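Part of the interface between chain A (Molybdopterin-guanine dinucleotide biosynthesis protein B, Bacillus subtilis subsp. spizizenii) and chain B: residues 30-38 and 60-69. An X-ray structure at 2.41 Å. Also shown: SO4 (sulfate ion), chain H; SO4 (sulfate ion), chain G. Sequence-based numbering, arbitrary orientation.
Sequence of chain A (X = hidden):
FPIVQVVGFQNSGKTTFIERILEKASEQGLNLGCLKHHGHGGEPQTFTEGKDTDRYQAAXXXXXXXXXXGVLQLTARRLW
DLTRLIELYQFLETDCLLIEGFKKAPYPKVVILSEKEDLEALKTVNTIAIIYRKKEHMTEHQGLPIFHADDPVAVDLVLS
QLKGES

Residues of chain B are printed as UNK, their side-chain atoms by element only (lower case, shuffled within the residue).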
ATOM      1  N   LEU A  30     -20.518  -1.334  -6.325  1.00 60.37           N
ATOM      2  CA  LEU A  30     -20.319  -1.199  -4.911  1.00 54.67           C
ATOM      3  C   LEU A  30     -18.834  -0.946  -4.682  1.00 55.11           C
ATOM      4  O   LEU A  30     -17.995  -1.535  -5.350  1.00 63.17           O
ATOM      5  CB  LEU A  30     -20.791  -2.454  -4.203  1.00 57.91           C
ATOM      6  CG  LEU A  30     -20.484  -2.520  -2.712  1.00 56.00           C
ATOM      7  CD1 LEU A  30     -21.115  -1.352  -1.951  1.00 57.17           C
ATOM      8  CD2 LEU A  30     -20.934  -3.866  -2.159  1.00 51.24           C
ATOM      9  N   ASN A  31     -18.506  -0.031  -3.775  1.00 50.71           N
ATOM     10  CA  ASN A  31     -17.131   0.454  -3.659  1.00 47.34           C
ATOM     11  C   ASN A  31     -16.434  -0.090  -2.377  1.00 43.87           C
ATOM     12  O   ASN A  31     -16.423   0.533  -1.291  1.00 43.43           O
ATOM     13  CB  ASN A  31     -17.122   1.982  -3.715  1.00 49.36           C
ATOM     14  CG  ASN A  31     -15.736   2.557  -3.676  1.00 51.68           C
ATOM     15  OD1 ASN A  31     -14.738   1.841  -3.826  1.00 60.17           O
ATOM     16  ND2 ASN A  31     -15.653   3.845  -3.425  1.00 56.11           N
ATOM     17  N   LEU A  32     -15.831  -1.249  -2.537  1.00 35.96           N
ATOM     18  CA  LEU A  32     -15.616  -2.131  -1.432  1.00 31.92           C
ATOM     19  C   LEU A  32     -14.145  -2.533  -1.358  1.00 29.78           C
ATOM     20  O   LEU A  32     -13.586  -3.008  -2.322  1.00 36.67           O
ATOM     21  CB  LEU A  32     -16.546  -3.331  -1.574  1.00 29.22           C
ATOM     22  CG  LEU A  32     -16.292  -4.596  -0.694  1.00 29.99           C
ATOM     23  CD1 LEU A  32     -16.740  -4.465   0.753  1.00 27.18           C
ATOM     24  CD2 LEU A  32     -16.950  -5.786  -1.327  1.00 29.62           C
ATOM     25  N   GLY A  33     -13.546  -2.333  -0.195  1.00 26.94           N
ATOM     26  CA  GLY A  33     -12.167  -2.666   0.060  1.00 25.58           C
ATOM     27  C   GLY A  33     -12.003  -4.107   0.542  1.00 23.48           C
ATOM     28  O   GLY A  33     -12.943  -4.748   0.905  1.00 23.32           O
ATOM     29  N   CYS A  34     -10.786  -4.594   0.579  1.00 21.19           N
ATOM     30  CA  CYS A  34     -10.567  -5.933   1.025  1.00 23.11           C
ATOM     31  C   CYS A  34      -9.296  -5.987   1.822  1.00 19.08           C
ATOM     32  O   CYS A  34      -8.296  -5.320   1.502  1.00 17.79           O
ATOM     33  CB  CYS A  34     -10.539  -6.912  -0.149  1.00 28.74           C
ATOM     34  SG  CYS A  34     -10.764  -8.630   0.408  1.00 46.60           S
ATOM     35  N   LEU A  35      -9.369  -6.660   2.953  1.00 19.89           N
ATOM     36  CA  LEU A  35      -8.248  -6.671   3.916  1.00 19.90           C
ATOM     37  C   LEU A  35      -8.085  -8.098   4.527  1.00 19.14           C
ATOM     38  O   LEU A  35      -9.058  -8.757   4.971  1.00 16.65           O
ATOM     39  CB  LEU A  35      -8.469  -5.641   4.968  1.00 20.65           C
ATOM     40  CG  LEU A  35      -7.435  -5.719   6.109  1.00 24.82           C
ATOM     41  CD1 LEU A  35      -6.105  -5.266   5.586  1.00 25.92           C
ATOM     42  CD2 LEU A  35      -7.815  -4.927   7.364  1.00 22.31           C
ATOM     43  N   LYS A  36      -6.881  -8.584   4.422  1.00 21.76           N
ATOM     44  CA  LYS A  36      -6.534  -9.948   4.780  1.00 25.44           C
ATOM     45  C   LYS A  36      -5.539  -9.842   5.849  1.00 22.39           C
ATOM     46  O   LYS A  36      -4.548  -9.156   5.677  1.00 20.60           O
ATOM     47  CB  LYS A  36      -5.915 -10.704   3.569  1.00 30.82           C
ATOM     48  CG  LYS A  36      -5.216 -11.979   3.995  1.00 37.06           C
ATOM     49  CD  LYS A  36      -4.868 -12.900   2.832  1.00 42.55           C
ATOM     50  CE  LYS A  36      -4.343 -14.231   3.358  1.00 46.35           C
ATOM     51  NZ  LYS A  36      -3.281 -14.805   2.485  1.00 52.97           N
ATOM     52  N   HIS A  37      -5.818 -10.439   6.991  1.00 25.29           N
ATOM     53  CA  HIS A  37      -4.815 -10.567   8.042  1.00 32.37           C
ATOM     54  C   HIS A  37      -3.912 -11.781   7.784  1.00 34.92           C
ATOM     55  O   HIS A  37      -4.388 -12.825   7.397  1.00 33.69           O
ATOM     56  CB  HIS A  37      -5.464 -10.727   9.386  1.00 35.80           C
ATOM     57  CG  HIS A  37      -4.520 -10.530  10.528  1.00 40.04           C
ATOM     58  ND1 HIS A  37      -4.547 -11.314  11.662  1.00 40.89           N
ATOM     59  CD2 HIS A  37      -3.494  -9.666  10.687  1.00 38.42           C
ATOM     60  CE1 HIS A  37      -3.600 -10.910  12.486  1.00 44.88           C
ATOM     61  NE2 HIS A  37      -2.946  -9.912  11.917  1.00 44.38           N
ATOM     62  N   HIS A  38      -2.608 -11.614   7.957  1.00 39.50           N
ATOM     63  CA  HIS A  38      -1.632 -12.731   7.763  1.00 45.33           C
ATOM     64  C   HIS A  38      -0.691 -12.822   8.963  1.00 43.28           C
ATOM     65  O   HIS A  38      -1.038 -13.434   9.968  1.00 52.78           O
ATOM     66  CB  HIS A  38      -0.819 -12.521   6.484  1.00 49.75           C
ATOM     67  CG  HIS A  38       0.418 -13.381   6.379  1.00 61.13           C
ATOM     68  ND1 HIS A  38       1.460 -13.325   7.289  1.00 61.51           N
ATOM     69  CD2 HIS A  38       0.793 -14.285   5.441  1.00 62.58           C
ATOM     70  CE1 HIS A  38       2.404 -14.173   6.925  1.00 62.89           C
ATOM     71  NE2 HIS A  38       2.024 -14.769   5.809  1.00 62.86           N
TER
ATOM     72  N   UNK B  60     -12.182  -8.001  -8.821  1.00 46.51           N
ATOM     73  CA  UNK B  60     -12.697  -6.673  -9.023  1.00 48.57           C
ATOM     74  C   UNK B  60     -12.489  -5.661  -7.906  1.00 50.12           C
ATOM     75  O   UNK B  60     -12.885  -4.500  -8.069  1.00 51.41           O
ATOM     76  N   UNK B  61     -11.866  -6.039  -6.791  1.00 43.73           N
ATOM     77  CA  UNK B  61     -11.633  -5.019  -5.767  1.00 44.69           C
ATOM     78  C   UNK B  61     -10.530  -4.024  -6.199  1.00 42.52           C
ATOM     79  O   UNK B  61      -9.499  -4.414  -6.743  1.00 49.23           O
ATOM     80  c   UNK B  61     -11.304  -5.644  -4.431  1.00 42.51           C
ATOM     81  N   UNK B  62     -10.788  -2.756  -5.929  1.00 36.13           N
ATOM     82  CA  UNK B  62      -9.909  -1.599  -6.245  1.00 37.71           C
ATOM     83  C   UNK B  62      -8.812  -1.340  -5.216  1.00 33.17           C
ATOM     84  O   UNK B  62      -7.680  -0.901  -5.588  1.00 25.78           O
ATOM     85  o   UNK B  62     -12.278   0.964  -4.752  1.00 67.90           O
ATOM     86  c   UNK B  62     -11.735  -0.154  -5.010  1.00 57.22           C
ATOM     87  o   UNK B  62     -11.935  -1.180  -4.271  1.00 63.37           O
ATOM     88  c   UNK B  62     -10.780  -0.292  -6.286  1.00 41.96           C
ATOM     89  N   UNK B  63      -9.197  -1.496  -3.928  1.00 26.75           N
ATOM     90  CA  UNK B  63      -8.321  -1.286  -2.767  1.00 26.36           C
ATOM     91  C   UNK B  63      -8.248  -2.613  -2.004  1.00 26.73           C
ATOM     92  O   UNK B  63      -9.238  -3.036  -1.397  1.00 25.38           O
ATOM     93  c   UNK B  63      -8.978   1.102  -2.732  1.00 30.72           C
ATOM     94  c   UNK B  63      -8.905  -0.168  -1.896  1.00 27.30           C
ATOM     95  c   UNK B  63      -8.094   0.098  -0.661  1.00 27.64           C
ATOM     96  N   UNK B  64      -7.091  -3.283  -2.090  1.00 25.35           N
ATOM     97  CA  UNK B  64      -6.835  -4.629  -1.457  1.00 23.25           C
ATOM     98  C   UNK B  64      -5.519  -4.556  -0.650  1.00 21.43           C
ATOM     99  O   UNK B  64      -4.575  -3.866  -1.037  1.00 19.32           O
ATOM    100  c   UNK B  64      -7.777  -6.150  -3.395  1.00 25.69           C
ATOM    101  c   UNK B  64      -6.576  -5.800  -2.530  1.00 25.59           C
ATOM    102  o   UNK B  64      -5.552  -5.412  -3.414  1.00 24.66           O
ATOM    103  N   UNK B  65      -5.433  -5.323   0.427  1.00 21.72           N
ATOM    104  CA  UNK B  65      -4.241  -5.361   1.270  1.00 20.28           C
ATOM    105  C   UNK B  65      -4.078  -6.628   2.137  1.00 21.02           C
ATOM    106  O   UNK B  65      -5.055  -7.392   2.402  1.00 18.16           O
ATOM    107  c   UNK B  65      -4.206  -4.144   2.156  1.00 22.63           C
ATOM    108  N   UNK B  66      -2.805  -6.862   2.494  1.00 20.72           N
ATOM    109  CA  UNK B  66      -2.391  -7.858   3.477  1.00 21.77           C
ATOM    110  C   UNK B  66      -1.614  -7.217   4.584  1.00 21.41           C
ATOM    111  O   UNK B  66      -0.725  -6.398   4.340  1.00 19.64           O
ATOM    112  c   UNK B  66      -2.124  -9.551   1.660  1.00 25.86           C
ATOM    113  c   UNK B  66      -1.322 -10.077   3.902  1.00 24.91           C
ATOM    114  c   UNK B  66      -1.479  -8.949   2.882  1.00 25.01           C
ATOM    115  N   UNK B  67      -1.944  -7.558   5.816  1.00 22.74           N
ATOM    116  CA  UNK B  67      -1.160  -7.037   6.950  1.00 23.08           C
ATOM    117  C   UNK B  67      -0.761  -8.112   7.895  1.00 25.16           C
ATOM    118  O   UNK B  67      -1.542  -8.982   8.160  1.00 28.45           O
ATOM    119  o   UNK B  67      -1.698  -6.863  10.405  1.00 30.15           O
ATOM    120  o   UNK B  67       0.187  -5.867  10.680  1.00 32.00           O
ATOM    121  c   UNK B  67      -1.932  -5.963   7.701  1.00 22.44           C
ATOM    122  c   UNK B  67      -0.837  -6.048  10.039  1.00 26.10           C
ATOM    123  c   UNK B  67      -1.057  -5.238   8.744  1.00 25.29           C
ATOM    124  N   UNK B  68       0.461  -8.065   8.419  1.00 30.45           N
ATOM    125  CA  UNK B  68       0.910  -9.093   9.408  1.00 28.66           C
ATOM    126  C   UNK B  68       2.255  -8.785  10.001  1.00 29.39           C
ATOM    127  O   UNK B  68       3.182  -8.383   9.274  1.00 28.18           O
ATOM    128  N   UNK B  69       2.356  -8.875  11.339  1.00 30.88           N
ATOM    129  CA  UNK B  69       3.617  -8.606  12.053  1.00 29.95           C
ATOM    130  C   UNK B  69       4.095  -7.209  11.750  1.00 31.57           C
ATOM    131  O   UNK B  69       5.251  -7.027  11.410  1.00 34.20           O
ATOM    132  c   UNK B  69       4.716  -9.655  11.637  1.00 28.71           C
TER
HETATM  133  S   SO4 H 203       0.112  -9.181  13.973  1.00 81.58           S
HETATM  134  O1  SO4 H 203      -0.284  -8.518  12.731  1.00 77.51           O
HETATM  135  O2  SO4 H 203      -1.113  -9.539  14.711  1.00 95.24           O
HETATM  136  O3  SO4 H 203       0.817 -10.454  13.689  1.00 68.69           O
HETATM  137  O4  SO4 H 203       0.960  -8.223  14.746  1.00 66.30           O
HETATM  138  S   SO4 G 202      -6.788 -14.146  12.795  1.00 64.20           S
HETATM  139  O1  SO4 G 202      -6.790 -13.245  13.981  1.00 56.35           O
HETATM  140  O2  SO4 G 202      -6.495 -13.373  11.559  1.00 61.11           O
HETATM  141  O3  SO4 G 202      -5.686 -15.121  13.016  1.00 76.14           O
HETATM  142  O4  SO4 G 202      -8.077 -14.864  12.628  1.00 48.07           O

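Position 60 of chain B has no side-chain atom and no contact with the chain A stretch. Its phi of 117° would jam a CB against the preceding carbonyl oxygen, which calls for glycine: Gly B60, closing a helix in a Schellman motif. Position 61 carries a single carbon, CB, directed toward the chain A stretch, with CB 4.1 Å from Leu A32 O; it is Ala B61.

At position 62 two carbons follow in line, the second bearing two oxygens, a short carboxylate: Asp B62. Its OD2 lies 2.8 Å from Asn A31 OD1 and its OD1 3.1 Å from Leu A32 O, but as modelled both pairs join two acceptors and neither is a hydrogen bond. OD1 instead accepts a weak bond from the backbone N of position 63, at 2.8 Å. That residue has three carbons, one carrying the other two, and is Val B63; its CB comes no nearer the chain A stretch than 4.6 Å, at Gly A33 CA, and its carbonyl makes the contact.

Position 64 has a carbon carrying one oxygen and one carbon, the branching of threonine. In Thr B64, CG2 approaches Cys A34 CB at 4.3 Å, while OG1 is hydrogen-bonded elsewhere in the structure. The lone carbon of position 65 makes it alanine; Ala B65 CB packs against Leu A35 CD1 at 4.1 Å. Position 66 again shows a carbon bearing two carbons, hence Val B66, whose CG1 lies 3.6 Å from His A38 CB.

Three carbons ending in two oxygens identify position 67 as Glu B67. Its OE1 comes within 3.3 Å of His A37 CD2. Position 68 lacks side-chain atoms. A CB there would fall 2.9 Å from His A38 C, a clash, so Gly B68 fits where a side chain would not. Position 69 has one carbon, out of contact with the chain A stretch: Ala B69.

The contact is a parallel pairing of two strands, with Cys A34 to His A37 in register with Thr B64 to Glu B67. Hydrogen bonds run from Cys A34 N to Val B63 O (3.0 Å), weakly from Ala B65 N to Cys A34 O (3.1 Å), from Lys A36 N to Ala B65 O (3.0 Å), from Glu B67 N to Lys A36 O (3.1 Å) and from His A38 N to Glu B67 O (2.8 Å). The donors thus alternate between chains, joining the two copies through backbone. A sulfate, probably from the crystallisation liquor, bridges the far end: its O1 accepts from His A37 NE2 at 3.1 Å and Ala B69 N at 3.0 Å.

Chain B 60-69: GADVTAVEGA
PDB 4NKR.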